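PDB 7JID: UDP-L-Rhamnose Synthase from Acanthamoeba polyphaga mimivirus, which probably makes UDP-L-rhamnose as an NADP-dependent oxidoreductase of the RmlD family, and binds UDP-L-rhamnose and NADP side by side. Local coordinates for residues L107-I112 with V141-T146; I112-N117 with P132-S137; L160-P165 with S191-D196. One frame throughout, in Å; residues are numbered along the deposited sequence.

Contact 1: L107-I112 with V141-T146; sequences LGTGCI and VVKGFT. With NAP (NADP nicotinamide-adenine-dinucleotide phosphate), chain D.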
# COMPACT_ATOMS: atom_id res chain seq x y z
N LEU A 107 -11.85 10.90 -3.90
CA LEU A 107 -11.69 11.01 -5.38
C LEU A 107 -10.54 10.11 -5.80
O LEU A 107 -9.37 10.43 -5.47
CB LEU A 107 -11.46 12.45 -5.81
CG LEU A 107 -11.67 12.68 -7.32
CD1 LEU A 107 -13.02 12.20 -7.80
CD2 LEU A 107 -11.51 14.16 -7.65
N GLY A 108 -10.87 8.92 -6.33
CA GLY A 108 -9.89 7.93 -6.79
C GLY A 108 -9.70 8.02 -8.30
O GLY A 108 -9.74 9.08 -8.90
N THR A 109 -9.45 6.86 -8.87
CA THR A 109 -9.08 6.76 -10.29
C THR A 109 -9.64 5.49 -10.91
O THR A 109 -9.64 4.44 -10.25
CB THR A 109 -7.56 6.89 -10.46
OG1 THR A 109 -7.29 6.87 -11.86
CG2 THR A 109 -6.81 5.78 -9.75
N GLY A 110 -10.00 5.61 -12.20
CA GLY A 110 -10.30 4.43 -13.00
C GLY A 110 -9.11 4.00 -13.84
O GLY A 110 -9.29 3.04 -14.60
N CYS A 111 -7.91 4.56 -13.63
CA CYS A 111 -6.67 4.14 -14.36
C CYS A 111 -6.07 2.88 -13.71
O CYS A 111 -4.87 2.81 -13.53
CB CYS A 111 -5.74 5.32 -14.50
SG CYS A 111 -6.47 6.45 -15.72
N ILE A 112 -6.92 1.90 -13.38
CA ILE A 112 -6.53 0.62 -12.72
C ILE A 112 -6.95 -0.54 -13.61
O ILE A 112 -6.78 -1.70 -13.19
CB ILE A 112 -7.19 0.58 -11.33
CG1 ILE A 112 -8.71 0.57 -11.42
CG2 ILE A 112 -6.68 1.79 -10.53
CD1 ILE A 112 -9.42 0.52 -10.09
N VAL A 141 -0.61 0.90 -10.03
CA VAL A 141 -0.47 -0.27 -9.12
C VAL A 141 -0.95 0.11 -7.72
O VAL A 141 -1.82 -0.57 -7.16
CB VAL A 141 0.97 -0.76 -9.09
CG1 VAL A 141 1.10 -1.79 -7.97
CG2 VAL A 141 1.34 -1.37 -10.44
N VAL A 142 -0.43 1.20 -7.18
CA VAL A 142 -0.76 1.63 -5.80
C VAL A 142 -2.25 2.00 -5.75
O VAL A 142 -2.94 1.55 -4.83
CB VAL A 142 0.16 2.77 -5.34
CG1 VAL A 142 -0.34 3.37 -4.03
CG2 VAL A 142 1.57 2.25 -5.19
N LYS A 143 -2.74 2.79 -6.71
CA LYS A 143 -4.15 3.23 -6.77
C LYS A 143 -5.10 2.05 -6.91
O LYS A 143 -6.19 2.14 -6.37
CB LYS A 143 -4.37 4.30 -7.84
CG LYS A 143 -3.84 5.67 -7.45
CD LYS A 143 -4.74 6.38 -6.41
CE LYS A 143 -4.44 7.83 -6.18
NZ LYS A 143 -5.46 8.46 -5.31
N GLY A 144 -4.68 1.01 -7.60
CA GLY A 144 -5.49 -0.21 -7.71
C GLY A 144 -5.72 -0.77 -6.33
O GLY A 144 -6.90 -1.11 -5.96
N PHE A 145 -4.67 -0.89 -5.53
CA PHE A 145 -4.85 -1.40 -4.16
C PHE A 145 -5.67 -0.43 -3.33
O PHE A 145 -6.47 -0.86 -2.54
CB PHE A 145 -3.51 -1.73 -3.52
CG PHE A 145 -2.90 -2.98 -4.13
CD1 PHE A 145 -3.51 -4.21 -3.92
CD2 PHE A 145 -1.84 -2.91 -5.01
CE1 PHE A 145 -3.00 -5.36 -4.50
CE2 PHE A 145 -1.31 -4.06 -5.57
CZ PHE A 145 -1.91 -5.28 -5.33
N THR A 146 -5.47 0.89 -3.46
CA THR A 146 -6.33 1.83 -2.70
C THR A 146 -7.80 1.59 -3.07
O THR A 146 -8.69 1.57 -2.17
CB THR A 146 -5.94 3.28 -2.93
OG1 THR A 146 -4.53 3.28 -2.64
CG2 THR A 146 -6.72 4.21 -2.04
PA NAP D . -3.03 18.27 -7.42
O1A NAP D . -3.30 19.63 -8.03
O2A NAP D . -1.62 17.79 -7.30
O5B NAP D . -3.73 18.37 -6.00
C5B NAP D . -3.43 17.42 -4.97
C4B NAP D . -3.48 18.00 -3.57
O4B NAP D . -3.34 16.98 -2.59
C3B NAP D . -2.33 18.98 -3.40
O3B NAP D . -2.97 20.16 -2.86
C2B NAP D . -1.44 18.28 -2.39
O2B NAP D . -0.94 19.24 -1.49
C1B NAP D . -2.39 17.37 -1.62
N9A NAP D . -1.84 16.23 -0.92
C8A NAP D . -1.14 15.23 -1.44
N7A NAP D . -0.84 14.33 -0.50
C5A NAP D . -1.36 14.77 0.65
C6A NAP D . -1.35 14.29 1.98
N6A NAP D . -0.74 13.16 2.25
N1A NAP D . -1.99 15.07 2.92
C2A NAP D . -2.61 16.20 2.57
N3A NAP D . -2.66 16.74 1.34
C4A NAP D . -2.04 16.01 0.37
O3 NAP D . -3.81 17.04 -8.11
PN NAP D . -5.35 17.01 -8.61
O1N NAP D . -5.15 16.66 -10.08
O2N NAP D . -6.23 18.07 -8.10
O5D NAP D . -5.79 15.62 -8.00
C5D NAP D . -6.47 15.32 -6.78
C4D NAP D . -6.23 13.81 -6.47
O4D NAP D . -7.47 13.19 -6.43
C3D NAP D . -5.47 13.19 -7.62
O3D NAP D . -4.99 11.83 -7.31
C2D NAP D . -6.65 13.36 -8.61
O2D NAP D . -6.64 12.63 -9.84
C1D NAP D . -7.84 12.95 -7.79
P2B NAP D . 0.62 19.45 -1.30
O1X NAP D . 1.14 20.23 -2.42
O2X NAP D . 0.52 20.31 -0.03
O3X NAP D . 1.40 18.14 -1.09
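With OG1 of T109 anti to the backbone N (chi1 -177°), its CG2 is left between the backbone N and the carbonyl carbon, and this methyl presses on K143 at 3.4 Å from K143 CB, closer than two carbons normally sit. The two side chains cross at about a right angle. K143 bends at CG (chi2 -75°) and then runs extended, CD staying 4.0 Å from T109 CG2. Its NZ stops 3.9 Å from O3D of the NADP ribose and hydrogen-bonds the hydroxyl of Y106. K143 and Y139 are spaced as in the YxxxK motif of short-chain dehydrogenases, so Y139 is the probable catalytic tyrosine. I112 makes the second touch: its CG2 sits 3.6 Å from G144 N, close to the helix backbone where G144 carries no side chain. T109 OG1 accepts from C111 N at 3.0 Å, an ST turn, and also bonds O4' of the UDP-rhamnose. Both pockets meet here: L107 lies against the nicotinamide-side ribose, T109 against the sugar. Strand 103-109 lies between strands 54-57 and 157-162 in the parallel Rossmann sheet; helix 138-150 lies against the end of this strand, with helix 79-99 beside it and V141, V142 and F145 reaching the second subunit.

Contact 2: I112-N117 with P132-S137; sequences IFEGQN and PNFFGS. With EDO (1,2-ethanediol), chain F; EDO (1,2-ethanediol), chain G.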
# COMPACT_ATOMS: atom_id res chain seq x y z
N ILE A 112 -6.92 1.90 -13.38
CA ILE A 112 -6.53 0.62 -12.72
C ILE A 112 -6.95 -0.54 -13.61
O ILE A 112 -6.78 -1.70 -13.19
CB ILE A 112 -7.19 0.58 -11.33
CG1 ILE A 112 -8.71 0.57 -11.42
CG2 ILE A 112 -6.68 1.79 -10.53
CD1 ILE A 112 -9.42 0.52 -10.09
N PHE A 113 -7.52 -0.23 -14.78
CA PHE A 113 -7.95 -1.28 -15.74
C PHE A 113 -7.40 -0.99 -17.13
O PHE A 113 -7.02 0.12 -17.47
CB PHE A 113 -9.47 -1.33 -15.89
CG PHE A 113 -10.27 -1.36 -14.62
CD1 PHE A 113 -10.31 -2.50 -13.83
CD2 PHE A 113 -10.94 -0.23 -14.19
CE1 PHE A 113 -11.08 -2.52 -12.68
CE2 PHE A 113 -11.71 -0.26 -13.04
CZ PHE A 113 -11.73 -1.39 -12.25
N GLU A 114 -7.30 -2.05 -17.91
CA GLU A 114 -6.87 -1.99 -19.32
C GLU A 114 -7.84 -2.84 -20.16
O GLU A 114 -8.00 -4.02 -19.85
CB GLU A 114 -5.40 -2.43 -19.42
CG GLU A 114 -4.86 -2.47 -20.83
CD GLU A 114 -4.54 -1.17 -21.55
OE1 GLU A 114 -4.00 -0.14 -20.93
OE2 GLU A 114 -4.71 -1.20 -22.80
N GLY A 115 -8.45 -2.23 -21.16
CA GLY A 115 -9.20 -2.94 -22.20
C GLY A 115 -10.65 -2.52 -22.32
O GLY A 115 -11.07 -1.50 -21.77
N GLN A 116 -11.46 -3.36 -22.98
CA GLN A 116 -12.90 -3.16 -23.22
C GLN A 116 -13.19 -1.85 -23.97
O GLN A 116 -14.35 -1.41 -23.96
CB GLN A 116 -13.71 -3.25 -21.92
CG GLN A 116 -13.47 -4.60 -21.22
CD GLN A 116 -14.51 -5.00 -20.20
OE1 GLN A 116 -14.21 -5.30 -19.01
NE2 GLN A 116 -15.73 -5.01 -20.66
N ASN A 117 -12.17 -1.32 -24.68
CA ASN A 117 -12.22 -0.01 -25.36
C ASN A 117 -12.00 -0.21 -26.86
O ASN A 117 -11.41 0.65 -27.48
CB ASN A 117 -11.22 1.01 -24.79
CG ASN A 117 -9.79 0.53 -24.88
OD1 ASN A 117 -9.53 -0.67 -24.84
ND2 ASN A 117 -8.84 1.44 -25.09
N PRO A 132 -8.62 -4.58 -10.28
CA PRO A 132 -7.62 -4.03 -11.20
C PRO A 132 -6.99 -5.10 -12.10
O PRO A 132 -6.78 -6.22 -11.64
CB PRO A 132 -6.56 -3.46 -10.25
CG PRO A 132 -7.35 -3.10 -9.01
CD PRO A 132 -8.35 -4.23 -8.87
N ASN A 133 -6.76 -4.74 -13.35
CA ASN A 133 -6.02 -5.61 -14.29
C ASN A 133 -4.98 -4.81 -15.04
O ASN A 133 -4.42 -5.34 -16.01
CB ASN A 133 -6.97 -6.34 -15.24
CG ASN A 133 -7.42 -5.47 -16.39
OD1 ASN A 133 -7.52 -4.25 -16.25
ND2 ASN A 133 -7.62 -6.09 -17.53
N PHE A 134 -4.70 -3.57 -14.67
CA PHE A 134 -3.60 -2.77 -15.26
C PHE A 134 -2.54 -2.48 -14.20
O PHE A 134 -2.87 -1.89 -13.15
CB PHE A 134 -4.11 -1.49 -15.92
CG PHE A 134 -3.00 -0.65 -16.47
CD1 PHE A 134 -2.28 -1.01 -17.61
CD2 PHE A 134 -2.60 0.50 -15.82
CE1 PHE A 134 -1.22 -0.24 -18.06
CE2 PHE A 134 -1.57 1.29 -16.29
CZ PHE A 134 -0.88 0.93 -17.42
N PHE A 135 -1.30 -2.84 -14.51
CA PHE A 135 -0.19 -2.76 -13.54
C PHE A 135 1.01 -2.05 -14.16
O PHE A 135 2.10 -2.26 -13.66
CB PHE A 135 0.12 -4.14 -12.97
CG PHE A 135 -1.08 -4.89 -12.49
CD1 PHE A 135 -1.70 -4.55 -11.29
CD2 PHE A 135 -1.57 -6.00 -13.18
CE1 PHE A 135 -2.81 -5.25 -10.83
CE2 PHE A 135 -2.69 -6.69 -12.71
CZ PHE A 135 -3.30 -6.32 -11.53
N GLY A 136 0.79 -1.25 -15.21
CA GLY A 136 1.90 -0.74 -16.04
C GLY A 136 2.48 0.58 -15.60
O GLY A 136 3.43 1.10 -16.27
N SER A 137 1.98 1.18 -14.52
CA SER A 137 2.63 2.35 -13.89
C SER A 137 2.62 2.09 -12.37
O SER A 137 1.68 1.42 -11.86
CB SER A 137 1.98 3.66 -14.22
OG SER A 137 0.67 3.72 -13.67
C1 EDO F . -6.94 -1.84 -24.55
O1 EDO F . -7.56 -2.29 -25.75
C2 EDO F . -5.93 -0.76 -24.71
O2 EDO F . -6.20 0.26 -25.62
C1 EDO G . -10.50 -7.37 -20.98
O1 EDO G . -9.30 -6.65 -21.12
C2 EDO G . -11.13 -7.11 -19.68
O2 EDO G . -12.14 -8.00 -19.34
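I112 and P132 open the tight part of this contact, where the carbonyl oxygen of I112 is gripped by two successive amides of the other loop. N133 N reaches it at 3.0 Å, in the carbonyl plane, while F134 N at 3.2 Å comes from well above that plane. P132 packs against the same residue, CB to CB, and its ring neighbours the F113 ring obliquely. F134 completes the packed side: its CB sits 3.5 Å from F113 C, and one face of its ring is covered by G136 N, which lies 3.4 Å above the centre.

At the solvent edge the packing gives way to polar bonds, and the exposed N133 side chain acts there as a two-pronged clamp on the backbone of E114. N133 CG lies between its own backbone N and carbonyl carbon (chi1 80°), which carries the amide over to E114. OD1 accepts from E114 N at 2.8 Å, the donor lying about 20° out of the plane of that side-chain carbonyl, and ND2 gives a fairly straight bond (163°) to E114 O at 3.1 Å, on a lone pair. OD1 also comes to the edge of the F113 ring. An ethanediol, probably from the crystallisation liquor, makes a weak hydrogen bond to E114 O. The E114 side chain has two deposited conformers, and the placing of its carboxylate is doubtful.

Both segments belong to the long connection from strand 103-109 to helix 138-150. P132 leans on R148 and F134 on S140 of that helix, S137 caps its first turn, and I112 and F113 reach R161 of strand 157-162.

Contact 3: L160-P165 with S191-D196; sequences LRIRMP and SMTILD. With AWU ([[(2~{R},3~{S},4~{R},5~{R})-5-[2,4-bis(oxidanylidene)pyrimidin-1-yl]-3,4-bis(oxidanyl)oxolan-2-yl]methoxy-oxidanyl-phosphoryl] [(2~{R},3~{R},4~{R},5~{R},6~{S})-6-methyl-3,4,5-tris(oxidanyl)oxan-2-yl] hydrogen phosphate), chain C.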
# COMPACT_ATOMS: atom_id res chain seq x y z
N LEU A 160 -14.95 7.48 -5.87
CA LEU A 160 -15.29 7.92 -7.25
C LEU A 160 -14.07 7.69 -8.16
O LEU A 160 -12.97 8.19 -7.87
CB LEU A 160 -15.71 9.39 -7.30
CG LEU A 160 -16.97 9.70 -6.48
CD1 LEU A 160 -17.30 11.16 -6.59
CD2 LEU A 160 -18.14 8.79 -6.87
N ARG A 161 -14.23 6.85 -9.17
CA ARG A 161 -13.15 6.62 -10.16
C ARG A 161 -13.24 7.58 -11.35
O ARG A 161 -14.03 7.38 -12.30
CB ARG A 161 -13.25 5.16 -10.60
CG ARG A 161 -13.03 4.12 -9.53
CD ARG A 161 -13.12 2.80 -10.24
NE ARG A 161 -13.04 1.63 -9.42
CZ ARG A 161 -13.58 0.45 -9.72
NH1 ARG A 161 -14.37 0.34 -10.78
NH2 ARG A 161 -13.36 -0.57 -8.92
N ILE A 162 -12.47 8.68 -11.31
CA ILE A 162 -12.37 9.60 -12.48
C ILE A 162 -11.21 9.11 -13.35
O ILE A 162 -10.32 8.40 -12.84
CB ILE A 162 -12.22 11.06 -12.06
CG1 ILE A 162 -10.97 11.28 -11.21
CG2 ILE A 162 -13.50 11.54 -11.40
CD1 ILE A 162 -10.50 12.72 -11.23
N ARG A 163 -11.23 9.54 -14.58
CA ARG A 163 -10.07 9.34 -15.47
C ARG A 163 -9.82 10.58 -16.29
O ARG A 163 -10.80 11.21 -16.75
CB ARG A 163 -10.29 8.17 -16.41
CG ARG A 163 -10.52 6.86 -15.70
CD ARG A 163 -10.57 5.67 -16.66
NE ARG A 163 -9.26 5.40 -17.23
CZ ARG A 163 -8.93 5.33 -18.52
NH1 ARG A 163 -9.76 5.73 -19.46
NH2 ARG A 163 -7.71 4.98 -18.87
N MET A 164 -8.57 10.81 -16.64
CA MET A 164 -8.19 11.82 -17.67
C MET A 164 -9.07 13.06 -17.53
O MET A 164 -9.73 13.54 -18.49
CB MET A 164 -8.36 11.22 -19.06
CG MET A 164 -7.50 9.96 -19.18
SD MET A 164 -7.79 9.05 -20.67
CE MET A 164 -6.39 7.93 -20.64
N PRO A 165 -9.11 13.68 -16.33
CA PRO A 165 -10.03 14.79 -16.11
C PRO A 165 -9.78 16.00 -17.01
O PRO A 165 -8.62 16.34 -17.31
CB PRO A 165 -9.80 15.20 -14.66
CG PRO A 165 -8.51 14.56 -14.25
CD PRO A 165 -8.38 13.30 -15.12
N SER A 191 -12.49 6.20 -21.55
CA SER A 191 -13.42 6.83 -20.61
C SER A 191 -12.72 8.02 -19.97
O SER A 191 -11.62 7.82 -19.38
CB SER A 191 -13.94 5.89 -19.61
OG SER A 191 -14.81 4.92 -20.18
N MET A 192 -13.38 9.17 -19.97
CA MET A 192 -12.81 10.41 -19.41
C MET A 192 -13.88 11.15 -18.61
O MET A 192 -15.03 10.90 -18.82
CB MET A 192 -12.22 11.34 -20.48
CG MET A 192 -11.48 10.61 -21.56
SD MET A 192 -10.49 11.77 -22.53
CE MET A 192 -9.69 10.64 -23.71
N THR A 193 -13.44 12.07 -17.77
CA THR A 193 -14.28 12.82 -16.81
C THR A 193 -14.22 14.30 -17.15
O THR A 193 -13.15 14.89 -17.04
CB THR A 193 -13.78 12.62 -15.38
OG1 THR A 193 -13.82 11.23 -15.04
CG2 THR A 193 -14.65 13.33 -14.36
N ILE A 194 -15.36 14.90 -17.55
CA ILE A 194 -15.45 16.36 -17.72
C ILE A 194 -15.83 16.97 -16.36
O ILE A 194 -16.95 16.76 -15.91
CB ILE A 194 -16.42 16.77 -18.83
CG1 ILE A 194 -15.97 16.17 -20.18
CG2 ILE A 194 -16.45 18.29 -18.87
CD1 ILE A 194 -16.94 16.37 -21.26
N LEU A 195 -14.86 17.60 -15.70
CA LEU A 195 -15.06 18.02 -14.29
C LEU A 195 -16.12 19.11 -14.23
O LEU A 195 -16.86 19.11 -13.26
CB LEU A 195 -13.72 18.49 -13.70
CG LEU A 195 -12.72 17.40 -13.38
CD1 LEU A 195 -11.42 18.01 -12.89
CD2 LEU A 195 -13.26 16.41 -12.36
N ASP A 196 -16.22 19.99 -15.23
CA ASP A 196 -17.26 21.04 -15.20
C ASP A 196 -18.65 20.41 -15.08
O ASP A 196 -19.49 20.92 -14.37
CB ASP A 196 -17.15 21.97 -16.40
CG ASP A 196 -15.78 22.57 -16.53
OD1 ASP A 196 -15.59 23.71 -16.06
OD2 ASP A 196 -14.89 21.91 -17.12
PA AWU C . -0.11 12.05 -19.08
O1A AWU C . 1.17 11.33 -18.96
O2A AWU C . -0.07 13.54 -19.38
O3A AWU C . -1.09 12.10 -17.78
PB AWU C . -1.12 11.02 -16.53
O1B AWU C . -1.22 9.53 -16.95
O2B AWU C . -0.03 11.43 -15.52
O3B AWU C . -2.57 11.41 -15.98
C5' AWU C . -4.07 10.68 -12.76
O5' AWU C . -3.48 11.36 -13.85
C4' AWU C . -5.48 10.26 -13.13
O4' AWU C . -6.07 9.42 -12.11
C3' AWU C . -5.43 9.49 -14.41
O3' AWU C . -6.75 9.37 -14.88
C2' AWU C . -4.68 10.22 -15.52
C1' AWU C . -3.38 10.73 -15.06
N1 AWU C . 0.26 11.13 -24.18
C2 AWU C . 0.51 11.30 -25.53
O2 AWU C . -0.40 11.14 -26.36
N3 AWU C . 1.75 11.76 -25.90
C4 AWU C . 2.76 11.91 -25.01
O4 AWU C . 3.88 12.38 -25.44
C5 AWU C . 2.49 11.76 -23.65
C6 AWU C . 1.26 11.26 -23.24
C1C AWU C . -1.08 10.65 -23.72
C2C AWU C . -1.09 9.48 -22.74
C3C AWU C . -2.41 9.73 -21.97
C4C AWU C . -2.49 11.22 -21.99
C5C AWU C . -2.20 11.90 -20.67
C6' AWU C . -4.04 11.70 -11.62
O2' AWU C . -5.41 11.39 -15.84
O2C AWU C . -1.13 8.28 -23.46
O3C AWU C . -3.52 9.25 -22.71
O4C AWU C . -1.52 11.71 -22.90
O5C AWU C . -0.96 11.34 -20.19
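T193, R163 and M164 give up the most surface here. T193 points its side chain at the end of strand 157-162: OG1 accepts from R163 N at 3.1 Å with a nearly straight N-H (162°), and lies 3.4 Å from I162 CB. Its CG2, anti to the backbone N (chi1 -59° for OG1), meets I162 CG2 at 3.6 Å, the two side chains crossing at about a right angle. The same hydroxyl is bonded to F216 O as well. Return bonding is slighter, T193 N to R163 O being weak, with M192 CA adding a CA-H...O contact to that oxygen.

The R163 chain bends at chi3 (70°), turning NE aside; NH1 then meets S191 O at 2.8 Å on a carbonyl lone pair, the oxygen tilted out of the guanidinium plane. N190 OD1 is a second partner of NH1. M164 runs extended and crosses M192 obliquely, M164 SD to M192 CE at 3.9 Å, while P165 CB rests on L195 CD1 at 3.7 Å.

M164 N donates to O3' of the UDP-rhamnose at 2.9 Å, and weakly to O2'. The sugar hydroxyls are therefore met by a backbone amide whose preceding residue, R163, is held by T193 and S191, consistent with segment 191-196 acting as a second shell behind this wall of the sugar pocket.

How the contacts relate
Contacts 1 and 2 share I112 and lie with centres about 10 Å apart, contact 2 being nested in the loop that contact 1 closes; V141 CG2 meets F135 O at 3.4 Å between them. Contact 3 comes later in the chain and joins contact 1 through neighbouring strands of one sheet, where G108 N probably bonds L160 O at 2.7 Å and G110 N likewise I162 O. Contact 2 touches contact 3 through R161, F113 CZ lying 3.5 Å from R161 NH1. Contacts 1 and 3 both line the UDP-rhamnose pocket, and contact 1 also borders NADP. Contact 2 stands back: the side chain of I112 is about 8 Å from the bound UDP-rhamnose (AWU) and about 11 Å from the bound NADP (NAP).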